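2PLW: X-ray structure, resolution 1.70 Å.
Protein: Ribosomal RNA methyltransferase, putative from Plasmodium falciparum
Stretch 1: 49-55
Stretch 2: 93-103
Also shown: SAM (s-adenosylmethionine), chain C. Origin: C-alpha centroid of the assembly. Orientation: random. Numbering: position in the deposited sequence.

Stretch 1, residues 49-55: NKIIGID
Stretch 2 93-103: SVDYKLKEILQ

Strand 49-55 and helix 93-102 pack almost antiparallel: their N-to-C directions differ by 167° and their axes approach to 10.9 Å, a spacing that side chains must fill. No hydrogen bond crosses between them, so the contact, 306 Å² summed over both sides, rests mainly on apolar packing, with the chain of Lys50 added. The strand is extended, with phi from -113° to -152° and psi from 122° to 165°. Its alternation sends the CA-to-CB bonds of Lys50, Ile52 and Ile54 toward the helix, while Ile51 and Asp55 stay out of its reach. CA-CA distances set the register: Ile54 to Val94 8.5 Å, Ile52 to Leu98 8.8 Å, Lys50 to Ile101 8.7 Å.

Ser93 (chi1 p) is already helical, and its O accepts from Lys97 N at 3.0 Å; its side chain makes no contact with the strand. Val94 (phi/psi -58°/-45°, chi1 t) points toward the strand, and its CG1 lies 3.9 Å from CD1 of Ile54, which is m,t. Both residues are buried, and two apolar branched side chains suit a place without polar partners across the contact. Asp95, Tyr96 and Lys97, all m at chi1, remain out of reach, as expected for polar or more exposed positions on other sides of the helix.

One turn on from Val94, Leu98 N donates to Val94 O at 2.8 Å. The CA-to-CB bond of Leu98 runs sideways, but its m,t rotamer brings the end nearer, placing CD2 4.2 Å from Ile52 CD1. Lys99 (t,t,m,m) and Glu100 (m,t, chi3 111°) are exposed and do not touch the strand.

Ile101 (-86°/-47°; m,t) points toward the strand and gives up 61 Å², the largest share on the helix. Its CG2 sits 3.9 Å from Ile52 CD1 and 4.1 Å from Lys50 CD. Lys50 (m,t,t,p) thus lays its aliphatic chain against Ile101, with CE 3.5 Å from Ile101 O; a partly exposed lysine can cover apolar surface in this way. Leu102, also m,t, starts sideways yet brings CD2 to 4.2 Å from Ile52 CD1. Ile52 (m,t) has CD1 as its closest atom to Leu98, Ile101 and Leu102, while its CG2 also lies 4.3 Å from Leu98 CD2; it has 73 Å² covered, more than any other residue here.

Gln103 leaves helical geometry with phi/psi 55°/-105°, although its N still donates to Lys99 O at 2.8 Å. Its side chain turns back, and NE2 makes a weak hydrogen bond to Glu100 O at 2.9 Å.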

# COMPACT_ATOMS: atom_id res chain seq x y z
N ASN A 49 0.86 10.72 -14.30
CA ASN A 49 0.42 9.97 -13.11
C ASN A 49 0.16 10.96 -11.99
O ASN A 49 0.57 12.10 -12.09
CB ASN A 49 1.53 9.02 -12.65
CG ASN A 49 1.80 7.87 -13.62
OD1 ASN A 49 2.72 7.97 -14.45
ND2 ASN A 49 1.03 6.78 -13.53
N LYS A 50 -0.53 10.51 -10.94
CA LYS A 50 -0.51 11.20 -9.65
C LYS A 50 0.09 10.20 -8.67
O LYS A 50 -0.36 9.06 -8.60
CB LYS A 50 -1.91 11.54 -9.16
CG LYS A 50 -2.45 12.85 -9.61
CD LYS A 50 -3.88 13.06 -9.10
CE LYS A 50 -4.37 14.47 -9.44
NZ LYS A 50 -4.16 14.90 -10.86
N ILE A 51 1.12 10.64 -7.96
CA ILE A 51 1.79 9.81 -6.96
C ILE A 51 1.54 10.42 -5.58
O ILE A 51 1.85 11.59 -5.35
CB ILE A 51 3.29 9.69 -7.26
CG1 ILE A 51 3.50 9.15 -8.69
CG2 ILE A 51 3.97 8.75 -6.28
CD1 ILE A 51 4.86 9.50 -9.24
N ILE A 52 0.94 9.64 -4.68
CA ILE A 52 0.59 10.10 -3.33
C ILE A 52 1.28 9.18 -2.31
O ILE A 52 1.24 7.97 -2.44
CB ILE A 52 -0.95 10.11 -3.08
CG1 ILE A 52 -1.68 10.87 -4.19
CG2 ILE A 52 -1.26 10.71 -1.70
CD1 ILE A 52 -3.12 10.47 -4.35
N GLY A 53 1.87 9.79 -1.29
CA GLY A 53 2.51 9.03 -0.21
C GLY A 53 1.81 9.33 1.09
O GLY A 53 1.49 10.51 1.36
N ILE A 54 1.62 8.30 1.91
CA ILE A 54 1.03 8.51 3.24
C ILE A 54 1.96 7.88 4.26
O ILE A 54 2.36 6.75 4.08
CB ILE A 54 -0.37 7.88 3.37
CG1 ILE A 54 -1.39 8.70 2.57
CG2 ILE A 54 -0.83 7.96 4.88
CD1 ILE A 54 -2.78 8.07 2.54
N ASP A 55 2.29 8.60 5.32
CA ASP A 55 2.98 7.96 6.46
C ASP A 55 2.64 8.71 7.72
O ASP A 55 2.35 9.90 7.66
CB ASP A 55 4.50 7.98 6.26
CG ASP A 55 5.23 6.97 7.09
OD1 ASP A 55 5.27 7.09 8.34
OD2 ASP A 55 5.80 6.04 6.50
N SER A 93 -9.03 13.55 8.46
CA SER A 93 -7.94 14.35 7.91
C SER A 93 -7.35 13.74 6.64
O SER A 93 -7.23 14.44 5.65
CB SER A 93 -6.85 14.68 8.92
OG SER A 93 -6.22 13.49 9.38
N VAL A 94 -7.01 12.45 6.68
CA VAL A 94 -6.51 11.74 5.47
C VAL A 94 -7.54 11.82 4.35
O VAL A 94 -7.23 12.15 3.20
CB VAL A 94 -6.08 10.28 5.78
CG1 VAL A 94 -5.88 9.45 4.49
CG2 VAL A 94 -4.78 10.25 6.61
N ASP A 95 -8.81 11.59 4.68
CA ASP A 95 -9.85 11.60 3.66
C ASP A 95 -10.00 12.94 2.95
O ASP A 95 -10.16 13.01 1.74
CB ASP A 95 -11.17 11.18 4.26
CG ASP A 95 -11.05 9.86 4.99
OD1 ASP A 95 -11.15 8.80 4.35
OD2 ASP A 95 -10.85 9.92 6.22
N TYR A 96 -9.99 14.02 3.73
CA TYR A 96 -10.15 15.34 3.14
C TYR A 96 -8.92 15.80 2.35
O TYR A 96 -9.05 16.43 1.28
CB TYR A 96 -10.67 16.34 4.19
CG TYR A 96 -12.18 16.17 4.25
CD1 TYR A 96 -12.79 15.43 5.27
CD2 TYR A 96 -12.99 16.68 3.22
CE1 TYR A 96 -14.15 15.23 5.28
CE2 TYR A 96 -14.38 16.49 3.25
CZ TYR A 96 -14.94 15.76 4.29
OH TYR A 96 -16.29 15.56 4.32
N LYS A 97 -7.75 15.36 2.79
CA LYS A 97 -6.54 15.57 2.00
C LYS A 97 -6.57 14.78 0.69
O LYS A 97 -6.21 15.30 -0.36
CB LYS A 97 -5.30 15.23 2.81
CG LYS A 97 -5.07 16.22 3.95
CD LYS A 97 -3.80 15.88 4.68
CE LYS A 97 -3.82 16.36 6.14
NZ LYS A 97 -2.75 15.65 6.95
N LEU A 98 -7.02 13.52 0.74
CA LEU A 98 -7.26 12.76 -0.50
C LEU A 98 -8.29 13.41 -1.41
O LEU A 98 -8.10 13.44 -2.62
CB LEU A 98 -7.66 11.30 -0.21
CG LEU A 98 -6.50 10.44 0.28
CD1 LEU A 98 -7.03 9.10 0.84
CD2 LEU A 98 -5.42 10.21 -0.83
N LYS A 99 -9.36 13.93 -0.82
CA LYS A 99 -10.42 14.61 -1.60
C LYS A 99 -9.87 15.80 -2.39
O LYS A 99 -10.19 15.98 -3.56
CB LYS A 99 -11.53 15.07 -0.64
CG LYS A 99 -12.80 15.59 -1.32
CD LYS A 99 -13.88 15.94 -0.28
CE LYS A 99 -14.64 14.70 0.20
NZ LYS A 99 -15.72 14.32 -0.78
N GLU A 100 -9.03 16.62 -1.74
CA GLU A 100 -8.35 17.75 -2.36
C GLU A 100 -7.61 17.31 -3.62
O GLU A 100 -7.61 18.01 -4.61
CB GLU A 100 -7.32 18.35 -1.40
CG GLU A 100 -7.83 19.38 -0.41
CD GLU A 100 -6.68 20.10 0.29
OE1 GLU A 100 -6.47 21.31 0.03
OE2 GLU A 100 -5.97 19.44 1.10
N ILE A 101 -6.99 16.14 -3.55
CA ILE A 101 -6.11 15.64 -4.62
C ILE A 101 -6.90 14.89 -5.72
O ILE A 101 -6.71 15.14 -6.92
CB ILE A 101 -4.96 14.74 -4.03
CG1 ILE A 101 -4.06 15.50 -3.06
CG2 ILE A 101 -4.08 14.17 -5.14
CD1 ILE A 101 -3.27 14.58 -2.11
N LEU A 102 -7.79 14.00 -5.29
CA LEU A 102 -8.53 13.11 -6.19
C LEU A 102 -9.82 13.70 -6.78
O LEU A 102 -10.26 13.24 -7.84
CB LEU A 102 -8.92 11.82 -5.45
CG LEU A 102 -7.81 10.92 -4.91
CD1 LEU A 102 -8.41 9.85 -4.04
CD2 LEU A 102 -7.00 10.33 -6.07
N GLN A 103 -10.43 14.64 -6.05
CA GLN A 103 -11.80 15.09 -6.34
C GLN A 103 -12.77 13.90 -6.37
O GLN A 103 -13.12 13.36 -5.33
CB GLN A 103 -11.87 15.91 -7.64
CG GLN A 103 -11.00 17.17 -7.64
CD GLN A 103 -11.27 18.04 -6.43
OE1 GLN A 103 -12.43 18.37 -6.12
NE2 GLN A 103 -10.20 18.43 -5.74
N SAM C . 8.61 1.96 1.59
CA SAM C . 9.35 3.02 2.36
C SAM C . 10.49 3.61 1.54
O SAM C . 10.89 3.01 0.54
OXT SAM C . 11.03 4.69 1.83
CB SAM C . 9.86 2.42 3.67
CG SAM C . 8.67 2.16 4.59
SD SAM C . 9.08 1.85 6.32
CE SAM C . 9.81 0.22 6.12
C5' SAM C . 7.46 1.46 7.04
C4' SAM C . 6.67 2.74 7.32
O4' SAM C . 5.33 2.36 7.65
C3' SAM C . 7.18 3.60 8.50
O3' SAM C . 7.69 4.83 8.04
C2' SAM C . 5.95 3.80 9.39
O2' SAM C . 5.78 5.10 9.95
C1' SAM C . 4.82 3.44 8.44
N9 SAM C . 3.56 3.04 9.07
C8 SAM C . 3.33 2.04 9.99
N7 SAM C . 2.01 2.00 10.26
C5 SAM C . 1.40 2.95 9.51
C6 SAM C . 0.07 3.34 9.36
N6 SAM C . -0.90 2.76 10.05
N1 SAM C . -0.26 4.36 8.49
C2 SAM C . 0.72 5.00 7.74
N3 SAM C . 2.03 4.60 7.87
C4 SAM C . 2.36 3.60 8.75